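Local coordinates for protein putative branched-chain amino acid aminotransferase IlvE (Streptococcus mutans, PDB 4DQN) that probably transfers the amino group between isoleucine, leucine or valine and 2-oxoglutarate, using pyridoxal 5'-phosphate in branched-chain amino acid biosynthesis, at residues D210-D215 with T220-V225; F231-T234 with E238-T241; I293-G298 with P316-L321; A90-M95 with G185-G190; N169-D174 with K201-R206. All coordinates share one frame; numbering follows the deposited sequence.

Overall arrangement
Following the chain from the N terminus, A90-M95, at the end of helix 79-92, waits some 90 residues for G185-G190, which closes contact 4. Before that closure N169-D174 has opened contact 5, completed at K201-R206, so contacts 4 and 5 cross. The others follow in series: contact 1 is the hairpin D210-D215 with T220-V225, contact 2 the hairpin F231-T234 with E238-T241, and contact 3 brings strand 292-301 to helix 316-329. Contacts 1, 2, 3 and 5 share the mixed sheet. Contact 5 bonds to contacts 1 and 3 through strand 168-172, and contacts 2 and 3 pack together. Contact 4, about 30 Å from contact 3 between centres, holds the predicted cofactor lysine, K188.

Contact 1: D210-D215 with T220-V225; sequences DVIYLD and TKIEEV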
# COMPACT_ATOMS: atom_id res chain seq x y z
N ASP A 210 -14.90 8.97 11.46
CA ASP A 210 -13.85 8.04 11.07
C ASP A 210 -13.77 6.91 12.10
O ASP A 210 -14.53 6.89 13.08
CB ASP A 210 -12.51 8.76 10.97
CG ASP A 210 -11.58 8.13 9.94
OD1 ASP A 210 -11.73 6.92 9.64
OD2 ASP A 210 -10.68 8.84 9.44
N VAL A 211 -12.86 5.98 11.85
CA VAL A 211 -12.61 4.88 12.77
C VAL A 211 -11.42 5.21 13.67
O VAL A 211 -10.45 5.85 13.22
CB VAL A 211 -12.40 3.55 11.97
CG1 VAL A 211 -11.42 2.62 12.66
CG2 VAL A 211 -13.73 2.84 11.75
N ILE A 212 -11.50 4.85 14.95
CA ILE A 212 -10.32 4.82 15.82
C ILE A 212 -9.82 3.38 15.84
O ILE A 212 -10.56 2.46 16.19
CB ILE A 212 -10.64 5.32 17.24
CG1 ILE A 212 -10.94 6.82 17.22
CG2 ILE A 212 -9.49 5.06 18.19
CD1 ILE A 212 -11.37 7.36 18.58
N TYR A 213 -8.57 3.18 15.43
CA TYR A 213 -7.99 1.85 15.32
C TYR A 213 -7.30 1.49 16.61
O TYR A 213 -6.70 2.34 17.25
CB TYR A 213 -6.97 1.82 14.18
CG TYR A 213 -7.58 2.07 12.83
CD1 TYR A 213 -7.63 3.35 12.29
CD2 TYR A 213 -8.12 1.02 12.09
CE1 TYR A 213 -8.20 3.58 11.06
CE2 TYR A 213 -8.69 1.24 10.86
CZ TYR A 213 -8.72 2.52 10.35
OH TYR A 213 -9.30 2.72 9.12
N LEU A 214 -7.36 0.21 16.99
CA LEU A 214 -6.65 -0.26 18.18
C LEU A 214 -5.40 -1.01 17.74
O LEU A 214 -5.21 -1.28 16.55
CB LEU A 214 -7.53 -1.15 19.04
CG LEU A 214 -8.90 -0.59 19.40
CD1 LEU A 214 -9.58 -1.45 20.46
CD2 LEU A 214 -8.77 0.85 19.87
N ASP A 215 -4.54 -1.35 18.70
CA ASP A 215 -3.28 -2.02 18.37
C ASP A 215 -3.58 -3.36 17.70
O ASP A 215 -4.43 -4.12 18.18
CB ASP A 215 -2.39 -2.17 19.61
CG ASP A 215 -2.91 -3.20 20.58
OD1 ASP A 215 -3.88 -2.89 21.31
OD2 ASP A 215 -2.33 -4.31 20.63
N THR A 220 -6.32 -3.74 22.39
CA THR A 220 -6.66 -3.30 23.73
C THR A 220 -6.22 -1.85 23.99
O THR A 220 -6.63 -1.23 24.99
CB THR A 220 -6.04 -4.23 24.78
OG1 THR A 220 -6.62 -3.96 26.06
CG2 THR A 220 -4.55 -4.01 24.84
N LYS A 221 -5.41 -1.31 23.09
CA LYS A 221 -4.86 0.04 23.23
C LYS A 221 -5.13 0.84 21.97
O LYS A 221 -5.12 0.30 20.86
CB LYS A 221 -3.36 -0.04 23.46
CG LYS A 221 -2.95 -0.87 24.67
CD LYS A 221 -1.44 -1.13 24.66
CE LYS A 221 -1.03 -1.82 23.37
NZ LYS A 221 0.44 -2.01 23.24
N ILE A 222 -5.38 2.13 22.13
CA ILE A 222 -5.66 3.01 21.00
C ILE A 222 -4.40 3.30 20.21
O ILE A 222 -3.34 3.57 20.79
CB ILE A 222 -6.30 4.34 21.47
CG1 ILE A 222 -7.71 4.09 22.02
CG2 ILE A 222 -6.37 5.35 20.33
CD1 ILE A 222 -8.41 5.35 22.52
N GLU A 223 -4.51 3.23 18.89
CA GLU A 223 -3.39 3.56 18.02
C GLU A 223 -3.57 4.96 17.45
O GLU A 223 -2.80 5.88 17.76
CB GLU A 223 -3.33 2.58 16.86
CG GLU A 223 -2.93 1.19 17.27
CD GLU A 223 -1.49 0.88 16.98
OE1 GLU A 223 -1.12 0.86 15.78
OE2 GLU A 223 -0.73 0.67 17.94
N GLU A 224 -4.58 5.12 16.61
CA GLU A 224 -4.84 6.41 15.99
C GLU A 224 -6.28 6.58 15.49
O GLU A 224 -7.05 5.62 15.43
CB GLU A 224 -3.81 6.69 14.87
CG GLU A 224 -3.58 5.55 13.89
CD GLU A 224 -2.36 5.81 13.00
OE1 GLU A 224 -1.26 6.04 13.55
OE2 GLU A 224 -2.50 5.79 11.77
N VAL A 225 -6.60 7.83 15.16
CA VAL A 225 -7.94 8.25 14.76
C VAL A 225 -7.91 8.55 13.26
O VAL A 225 -7.55 9.65 12.85
CB VAL A 225 -8.35 9.52 15.52
CG1 VAL A 225 -9.84 9.81 15.37
CG2 VAL A 225 -7.97 9.39 17.00
O HOH W 1 0.61 -4.38 20.92
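A chi1 of 72° sets CG of D215 between its own backbone N and carbonyl carbon, turning the carboxylate back to T220 and K221; in E223 a chi1 of -69° sets CG opposite the carbonyl carbon, 3.3 Å from D215 N, and the bend at chi2 then carries OE2 alongside CB of D215. OD1 of D215 accepts two backbone N-H groups: T220 N at 2.8 Å on the syn side, somewhat out of the carboxylate plane, and K221 N nearly along the C-O bond. The link is returned by D215 N, which donates to K221 O at 2.8 Å. OD2 bonds T218 OG1 within the turn, and a water donates to it while making a weak bond with K221 NZ.

Further along the antiparallel hairpin, Y213 N donates to E224 O and E223 N to Y213 O, both at 2.9 Å. E223 and E224 together face Y213, a classic beta bulge. Beyond it I212 and V225 share one face of the sheet, lying side by side with CG1 of I212 3.7 Å from CG1 of V225; CG2 of I212 meets CG2 of I222 at 3.8 Å. The glutamate ends turn to other partners, E223 to S244 and S246, E224 to L248 N. With OD1 gripped by two N-H groups and OD2 by a hydroxyl and a water, the buried D215 carboxylate is probably stabilised as the anion, its bonds spanning the turn from D215 to K221.

Contact 2: F231-T234 with E238-T241; sequences FGIT and EFIT
F231 and F239 set their rings almost parallel across this antiparallel beta hairpin, with planes 11° apart but so far slid that the rings barely overlap; the centroids are 5.2 Å apart. The closest touch is therefore CB of F231 on CZ of F239, at 3.4 Å. A chi1 of -177° places CG of F239 opposite its backbone N, sending the ring across toward F231. I233, paired with F239 on the same sheet face, crosses it obliquely and brings CD1 to 4.1 Å from CD2 of F239, while this same CD1 lies in plane at the edge of the F231 ring. Helix 316-329 packs on these side chains through V317, T318 and L321, and helix 251-262 also covers F239.

G232 and I240 form the hydrogen-bonded pair, G232 N reaching I240 O at 2.8 Å and I240 N reaching G232 O at 2.9 Å. Near the turn, T234 N donates to E238 O. CG2 of T234 meets CD1 of I240 roughly at a right angle. The side chains of T234 and E238 cross obliquely: T234 OG1 accepts from E238 N at 3.1 Å and donates to E238 OE1 at 2.5 Å, on the anti side and 19° out of the carboxylate plane.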
# COMPACT_ATOMS: atom_id res chain seq x y z
N PHE A 231 -5.20 12.07 21.38
CA PHE A 231 -4.65 12.60 22.63
C PHE A 231 -5.77 12.67 23.66
O PHE A 231 -6.93 12.91 23.32
CB PHE A 231 -3.95 13.97 22.45
CG PHE A 231 -4.89 15.13 22.21
CD1 PHE A 231 -5.22 15.51 20.91
CD2 PHE A 231 -5.46 15.83 23.27
CE1 PHE A 231 -6.08 16.58 20.68
CE2 PHE A 231 -6.33 16.88 23.05
CZ PHE A 231 -6.65 17.26 21.75
N GLY A 232 -5.44 12.45 24.93
CA GLY A 232 -6.41 12.62 25.98
C GLY A 232 -5.89 13.55 27.05
O GLY A 232 -4.68 13.66 27.26
N ILE A 233 -6.81 14.25 27.73
CA ILE A 233 -6.45 15.08 28.87
C ILE A 233 -7.07 14.49 30.12
O ILE A 233 -8.28 14.27 30.17
CB ILE A 233 -6.92 16.54 28.69
CG1 ILE A 233 -5.90 17.34 27.88
CG2 ILE A 233 -7.01 17.25 30.01
CD1 ILE A 233 -5.94 17.08 26.45
N THR A 234 -6.25 14.21 31.13
CA THR A 234 -6.75 13.66 32.40
C THR A 234 -7.23 14.76 33.34
O THR A 234 -6.94 15.94 33.11
CB THR A 234 -5.65 12.87 33.13
OG1 THR A 234 -4.65 13.77 33.60
CG2 THR A 234 -5.02 11.85 32.21
N GLU A 238 -2.99 16.18 32.67
CA GLU A 238 -1.88 15.56 31.95
C GLU A 238 -2.30 15.36 30.50
O GLU A 238 -3.46 15.10 30.22
CB GLU A 238 -1.53 14.21 32.56
CG GLU A 238 -1.27 14.21 34.06
CD GLU A 238 -1.61 12.87 34.67
OE1 GLU A 238 -2.71 12.36 34.38
OE2 GLU A 238 -0.78 12.32 35.42
N PHE A 239 -1.34 15.49 29.59
CA PHE A 239 -1.57 15.26 28.16
C PHE A 239 -0.99 13.89 27.83
O PHE A 239 0.22 13.66 28.02
CB PHE A 239 -0.84 16.34 27.36
CG PHE A 239 -1.04 16.26 25.87
CD1 PHE A 239 -0.24 15.44 25.09
CD2 PHE A 239 -2.01 17.03 25.25
CE1 PHE A 239 -0.41 15.37 23.71
CE2 PHE A 239 -2.19 16.97 23.87
CZ PHE A 239 -1.38 16.14 23.10
N ILE A 240 -1.83 12.98 27.35
CA ILE A 240 -1.36 11.63 27.03
C ILE A 240 -1.72 11.24 25.60
O ILE A 240 -2.88 11.38 25.17
CB ILE A 240 -1.90 10.59 28.04
CG1 ILE A 240 -1.53 10.99 29.47
CG2 ILE A 240 -1.32 9.22 27.73
CD1 ILE A 240 -2.01 10.01 30.54
N THR A 241 -0.73 10.77 24.85
CA THR A 241 -0.95 10.35 23.46
C THR A 241 -0.34 8.97 23.29
O THR A 241 0.68 8.67 23.89
CB THR A 241 -0.33 11.38 22.47
OG1 THR A 241 -0.68 11.05 21.11
CG2 THR A 241 1.17 11.42 22.60

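Contact 3: I293-G298 with P316-L321; sequences ISPIGG and PVTHKL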
# COMPACT_ATOMS: atom_id res chain seq x y z
N ILE A 293 -6.73 20.36 15.44
CA ILE A 293 -7.35 19.51 16.46
C ILE A 293 -8.80 19.26 16.10
O ILE A 293 -9.55 20.21 15.83
CB ILE A 293 -7.24 20.11 17.88
CG1 ILE A 293 -5.78 20.16 18.32
CG2 ILE A 293 -8.08 19.30 18.88
CD1 ILE A 293 -5.52 20.93 19.61
N SER A 294 -9.20 17.98 16.06
CA SER A 294 -10.60 17.63 15.93
C SER A 294 -11.07 17.11 17.28
O SER A 294 -10.73 15.99 17.65
CB SER A 294 -10.80 16.53 14.87
OG SER A 294 -10.29 16.93 13.61
N PRO A 295 -11.82 17.93 18.03
CA PRO A 295 -12.31 17.51 19.34
C PRO A 295 -13.20 16.28 19.22
O PRO A 295 -14.03 16.19 18.30
CB PRO A 295 -13.15 18.71 19.81
CG PRO A 295 -12.60 19.90 19.02
CD PRO A 295 -12.26 19.30 17.68
N ILE A 296 -13.03 15.32 20.12
CA ILE A 296 -13.88 14.13 20.09
C ILE A 296 -15.03 14.33 21.06
O ILE A 296 -14.82 14.61 22.24
CB ILE A 296 -13.08 12.84 20.41
CG1 ILE A 296 -12.08 12.55 19.29
CG2 ILE A 296 -14.01 11.66 20.63
CD1 ILE A 296 -11.00 11.53 19.64
N GLY A 297 -16.26 14.22 20.55
CA GLY A 297 -17.43 14.27 21.39
C GLY A 297 -17.55 12.93 22.09
O GLY A 297 -17.26 12.80 23.28
N GLY A 298 -17.94 11.92 21.32
CA GLY A 298 -18.07 10.57 21.85
C GLY A 298 -17.40 9.53 20.98
O GLY A 298 -17.18 9.72 19.78
N PRO A 316 -12.10 23.12 27.71
CA PRO A 316 -11.21 24.26 27.93
C PRO A 316 -9.76 23.99 27.59
O PRO A 316 -9.10 24.89 27.04
CB PRO A 316 -11.35 24.52 29.44
CG PRO A 316 -11.95 23.25 30.01
CD PRO A 316 -12.86 22.78 28.92
N VAL A 317 -9.24 22.81 27.91
CA VAL A 317 -7.82 22.53 27.70
C VAL A 317 -7.57 22.36 26.20
O VAL A 317 -6.58 22.87 25.67
CB VAL A 317 -7.35 21.28 28.49
CG1 VAL A 317 -5.88 20.95 28.16
CG2 VAL A 317 -7.53 21.49 29.99
N THR A 318 -8.48 21.66 25.53
CA THR A 318 -8.43 21.53 24.07
C THR A 318 -8.44 22.93 23.44
O THR A 318 -7.63 23.24 22.57
CB THR A 318 -9.60 20.69 23.51
OG1 THR A 318 -9.52 19.35 24.02
CG2 THR A 318 -9.56 20.65 21.99
N HIS A 319 -9.36 23.78 23.91
CA HIS A 319 -9.44 25.15 23.40
C HIS A 319 -8.12 25.89 23.55
O HIS A 319 -7.68 26.59 22.64
CB HIS A 319 -10.53 25.92 24.14
CG HIS A 319 -11.83 26.00 23.41
ND1 HIS A 319 -12.98 25.38 23.85
CD2 HIS A 319 -12.17 26.65 22.27
CE1 HIS A 319 -13.96 25.63 23.01
NE2 HIS A 319 -13.50 26.40 22.04
N LYS A 320 -7.49 25.74 24.71
CA LYS A 320 -6.25 26.46 25.03
C LYS A 320 -5.09 26.00 24.16
O LYS A 320 -4.27 26.80 23.72
CB LYS A 320 -5.89 26.27 26.50
CG LYS A 320 -6.53 27.29 27.44
CD LYS A 320 -6.59 26.75 28.86
CE LYS A 320 -5.31 26.04 29.26
NZ LYS A 320 -5.45 25.28 30.55
N LEU A 321 -5.01 24.69 23.94
CA LEU A 321 -3.96 24.12 23.10
C LEU A 321 -4.16 24.53 21.65
O LEU A 321 -3.20 24.86 20.96
CB LEU A 321 -3.95 22.59 23.22
CG LEU A 321 -3.52 22.03 24.58
CD1 LEU A 321 -3.83 20.54 24.68
CD2 LEU A 321 -2.06 22.27 24.79
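The strand I293-G298 and the start of the helix, P316-L321, run almost exactly antiparallel, at 177°, with their segment axes 10.0 Å apart. Their backbones stay well separated: the nearest CA atoms, those of P295 and T318, are 7.3 Å apart, and the gap is bridged by side chains alone. I293 and P295, alternate residues of the strand, direct their CB atoms toward the helix, which answers with T318 and L321, one turn apart.

I293 splits its two branches between these partners. With chi1 at -66°, CG2 lies opposite the backbone N and meets CG2 of T318 at 3.7 Å, the two side chains crossing obliquely. The longer branch extends CD1 to 4.3 Å from CB of L321. P295 adds its ring atom CG, 4.3 Å from the same T318 methyl, CG2, which thus touches both isoleucine and proline.

This is helix-on-sheet packing: helix 316-329 lies against the mixed sheet of the class IV aminotransferase fold, where strand 292-301 runs between strands 281-288 and 168-172. F231 of strand 228-234 touches both I293 and T318, and L256 of helix 251-262 touches both I293 and L321. While the T318 methyl faces the strand, its OG1 is hydrogen-bonded to E283 OE1, and the other oxygen of that carboxylate, OE2, accepts from V317 N at the beginning of the helix.

Contact 4: A90-M95 with G185-G190; sequences ADRLLM and GAAKVG
R92 and A187 mark the nearest backbone approach, their CA atoms 7.1 Å apart, where the end of helix 79-92 passes the extended loop G185-G190. The tightest touch is between L93 and V189, whose side chains cross obliquely. CG1 of V189 is received between both leucine methyls, at 3.5 Å from CD2 and 3.6 Å from CD1 of L93, the former closer than usual for two carbons. A chi1 of -60° sets this valine methyl opposite its own carbonyl carbon and on the side of L93. R92 takes part through its aliphatic stem: CG lies 4.3 Å from CB of A187.

The helix ends in a Schellman motif, M95 N bonding A90 O at 2.8 Å and L94 N bonding D91 O, with L94 at positive phi. This turn presents L93, the first residue past the helix, to the loop. T89 OG1 receives K188 N, and the second subunit packs on R92 through Y176 and on L93 through A194. A187 and V189 both face the helix end, while K188 between them centres an inverse gamma turn and points the other way, its NZ bonded to Y193 OH. K188 is the predicted pyridoxal-phosphate lysine, without cofactor here, so this packing flanks the expected Schiff-base site of a class IV aminotransferase.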
# COMPACT_ATOMS: atom_id res chain seq x y z
N ALA A 90 10.89 6.80 3.62
CA ALA A 90 11.63 6.35 2.44
C ALA A 90 12.49 5.13 2.78
O ALA A 90 12.52 4.14 2.02
CB ALA A 90 12.51 7.49 1.93
N ASP A 91 13.18 5.20 3.91
CA ASP A 91 14.03 4.10 4.35
C ASP A 91 13.22 2.81 4.46
O ASP A 91 13.68 1.75 4.03
CB ASP A 91 14.61 4.39 5.73
CG ASP A 91 15.75 5.40 5.71
OD1 ASP A 91 16.29 5.73 4.63
OD2 ASP A 91 16.12 5.85 6.82
N ARG A 92 12.03 2.91 5.05
CA ARG A 92 11.19 1.73 5.26
C ARG A 92 10.78 1.08 3.94
O ARG A 92 10.60 -0.14 3.86
CB ARG A 92 9.94 2.13 6.05
CG ARG A 92 9.04 0.97 6.44
CD ARG A 92 9.70 0.03 7.44
NE ARG A 92 8.82 -1.11 7.71
CZ ARG A 92 8.95 -1.95 8.75
NH1 ARG A 92 9.93 -1.79 9.62
NH2 ARG A 92 8.08 -2.95 8.89
N LEU A 93 10.64 1.90 2.90
CA LEU A 93 10.21 1.40 1.59
C LEU A 93 11.35 1.32 0.59
O LEU A 93 11.11 1.18 -0.62
CB LEU A 93 9.10 2.28 1.03
CG LEU A 93 7.68 1.79 1.30
CD1 LEU A 93 7.34 1.78 2.77
CD2 LEU A 93 6.70 2.66 0.53
N LEU A 94 12.59 1.42 1.08
CA LEU A 94 13.77 1.33 0.22
C LEU A 94 13.75 2.37 -0.89
O LEU A 94 14.14 2.07 -2.03
CB LEU A 94 13.88 -0.09 -0.39
CG LEU A 94 14.73 -1.13 0.35
CD1 LEU A 94 14.75 -0.89 1.83
CD2 LEU A 94 14.26 -2.55 0.04
N MET A 95 13.28 3.58 -0.58
CA MET A 95 13.34 4.71 -1.52
C MET A 95 14.46 5.62 -1.06
O MET A 95 14.71 5.72 0.14
CB MET A 95 12.00 5.49 -1.52
CG MET A 95 10.80 4.65 -2.00
SD MET A 95 9.36 5.63 -2.51
CE MET A 95 8.69 5.95 -0.89
N GLY A 185 3.03 0.84 9.35
CA GLY A 185 2.18 1.79 10.07
C GLY A 185 2.83 3.11 10.48
O GLY A 185 2.16 4.15 10.54
N ALA A 186 4.13 3.06 10.76
CA ALA A 186 4.87 4.25 11.21
C ALA A 186 5.46 5.02 10.02
O ALA A 186 6.24 5.96 10.19
CB ALA A 186 5.97 3.85 12.19
N ALA A 187 5.07 4.59 8.82
CA ALA A 187 5.52 5.22 7.58
C ALA A 187 4.31 5.81 6.85
O ALA A 187 3.28 5.15 6.72
CB ALA A 187 6.24 4.18 6.69
N LYS A 188 4.42 7.06 6.38
CA LYS A 188 3.31 7.70 5.68
C LYS A 188 3.24 7.20 4.23
O LYS A 188 3.67 7.89 3.30
CB LYS A 188 3.46 9.23 5.71
CG LYS A 188 2.15 10.01 5.55
CD LYS A 188 2.34 11.43 6.06
CE LYS A 188 1.08 12.26 5.93
NZ LYS A 188 -0.04 11.71 6.75
N VAL A 189 2.70 5.99 4.05
CA VAL A 189 2.66 5.37 2.73
C VAL A 189 1.23 4.99 2.34
O VAL A 189 0.40 4.69 3.19
CB VAL A 189 3.57 4.12 2.66
CG1 VAL A 189 4.99 4.50 2.96
CG2 VAL A 189 3.11 3.06 3.66
N GLY A 190 0.97 5.00 1.04
CA GLY A 190 -0.36 4.69 0.53
C GLY A 190 -0.97 3.39 1.03
O GLY A 190 -2.20 3.31 1.18

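Contact 5: N169-D174 with K201-R206; sequences NFLIQD and KVAHER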
# COMPACT_ATOMS: atom_id res chain seq x y z
N ASN A 169 -18.08 12.53 16.43
CA ASN A 169 -18.05 11.20 17.03
C ASN A 169 -17.26 10.22 16.18
O ASN A 169 -17.25 10.32 14.95
CB ASN A 169 -19.48 10.69 17.25
CG ASN A 169 -20.32 11.63 18.10
OD1 ASN A 169 -19.86 12.12 19.14
ND2 ASN A 169 -21.55 11.91 17.66
N PHE A 170 -16.62 9.26 16.84
CA PHE A 170 -15.76 8.29 16.16
C PHE A 170 -16.11 6.89 16.59
O PHE A 170 -16.67 6.69 17.67
CB PHE A 170 -14.30 8.58 16.47
CG PHE A 170 -13.80 9.86 15.86
CD1 PHE A 170 -13.21 9.85 14.60
CD2 PHE A 170 -13.96 11.06 16.53
CE1 PHE A 170 -12.76 11.03 14.03
CE2 PHE A 170 -13.52 12.24 15.97
CZ PHE A 170 -12.91 12.23 14.71
N LEU A 171 -15.76 5.92 15.74
CA LEU A 171 -16.13 4.51 15.95
C LEU A 171 -14.90 3.62 16.11
O LEU A 171 -13.99 3.64 15.27
CB LEU A 171 -16.97 4.01 14.76
CG LEU A 171 -17.23 2.50 14.67
CD1 LEU A 171 -18.16 2.06 15.79
CD2 LEU A 171 -17.79 2.10 13.30
N ILE A 172 -14.84 2.84 17.18
CA ILE A 172 -13.84 1.76 17.27
C ILE A 172 -14.42 0.49 16.66
O ILE A 172 -15.40 -0.05 17.16
CB ILE A 172 -13.42 1.49 18.71
CG1 ILE A 172 -12.80 2.76 19.32
CG2 ILE A 172 -12.44 0.33 18.77
CD1 ILE A 172 -12.47 2.64 20.80
N GLN A 173 -13.82 0.00 15.56
CA GLN A 173 -14.35 -1.16 14.85
C GLN A 173 -13.26 -2.21 14.71
O GLN A 173 -12.41 -2.12 13.82
CB GLN A 173 -14.91 -0.75 13.47
CG GLN A 173 -15.63 -1.87 12.69
CD GLN A 173 -16.95 -2.29 13.32
OE1 GLN A 173 -17.62 -1.49 13.99
NE2 GLN A 173 -17.35 -3.54 13.11
N ASP A 174 -13.29 -3.20 15.60
CA ASP A 174 -12.15 -4.10 15.82
C ASP A 174 -11.80 -5.09 14.71
O ASP A 174 -10.74 -5.72 14.76
CB ASP A 174 -12.31 -4.84 17.16
CG ASP A 174 -12.08 -3.93 18.34
OD1 ASP A 174 -10.92 -3.50 18.52
OD2 ASP A 174 -13.04 -3.64 19.09
N LYS A 201 -15.46 3.89 5.18
CA LYS A 201 -16.81 3.82 4.63
C LYS A 201 -17.81 3.26 5.65
O LYS A 201 -18.92 3.77 5.79
CB LYS A 201 -16.83 2.97 3.35
CG LYS A 201 -18.21 2.79 2.71
CD LYS A 201 -18.09 2.13 1.34
CE LYS A 201 -19.45 1.96 0.66
NZ LYS A 201 -20.27 0.91 1.33
N VAL A 202 -17.40 2.20 6.34
CA VAL A 202 -18.21 1.62 7.41
C VAL A 202 -18.56 2.65 8.48
O VAL A 202 -19.72 2.78 8.88
CB VAL A 202 -17.50 0.40 8.06
CG1 VAL A 202 -18.30 -0.12 9.26
CG2 VAL A 202 -17.31 -0.71 7.03
N ALA A 203 -17.55 3.39 8.93
CA ALA A 203 -17.76 4.45 9.93
C ALA A 203 -18.74 5.49 9.41
O ALA A 203 -19.70 5.85 10.10
CB ALA A 203 -16.41 5.12 10.31
N HIS A 204 -18.48 5.98 8.20
CA HIS A 204 -19.30 7.03 7.59
C HIS A 204 -20.77 6.63 7.46
O HIS A 204 -21.66 7.44 7.75
CB HIS A 204 -18.73 7.43 6.22
CG HIS A 204 -17.30 7.90 6.27
ND1 HIS A 204 -16.49 7.96 5.16
CD2 HIS A 204 -16.55 8.35 7.31
CE1 HIS A 204 -15.30 8.41 5.51
NE2 HIS A 204 -15.30 8.65 6.80
N GLU A 205 -21.03 5.40 7.04
CA GLU A 205 -22.41 4.92 6.89
C GLU A 205 -23.17 4.75 8.21
O GLU A 205 -24.39 4.62 8.21
CB GLU A 205 -22.44 3.64 6.06
CG GLU A 205 -22.54 3.92 4.57
CD GLU A 205 -22.15 2.76 3.70
OE1 GLU A 205 -22.02 1.62 4.22
OE2 GLU A 205 -21.97 3.00 2.49
N ARG A 206 -22.44 4.75 9.32
CA ARG A 206 -23.07 4.75 10.64
C ARG A 206 -23.03 6.15 11.24
O ARG A 206 -23.28 6.33 12.44
CB ARG A 206 -22.37 3.76 11.58
CG ARG A 206 -22.54 2.31 11.18
CD ARG A 206 -21.98 1.43 12.27
NE ARG A 206 -21.46 0.18 11.74
CZ ARG A 206 -20.91 -0.76 12.51
NH1 ARG A 206 -20.82 -0.56 13.82
NH2 ARG A 206 -20.45 -1.88 11.96
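The apolar part of the contact rests on one methyl of L171, CD2, which lies 4.1 Å from CA of A203 and 4.5 Å from its CB. With chi1 at 169° the branched end of L171 swings opposite its backbone N and over to the helix. The same methyl stands over one face of the R206 guanidinium, 3.9 Å above the plane and offset toward the rim, 4.1 Å from NH1.

Polar groups meet beyond it. Q173, bent at chi2, crosses the extended R206 side chain at about a right angle, and the amide and guanidinium planes are 78° apart. OE1 of Q173 is 3.3 Å from NH1 and 3.5 Å from NH2 of R206. The other amide atom, NE2, bonds D175 OD1.

The two segments belong to a beta-alpha-beta unit, strand 168-172, helix 190-205 and the parallel strand 211-214. A203 also packs on V211, so the end of the helix touches both strands, while strand 168-172 is bonded on its other edge to strand 292-301.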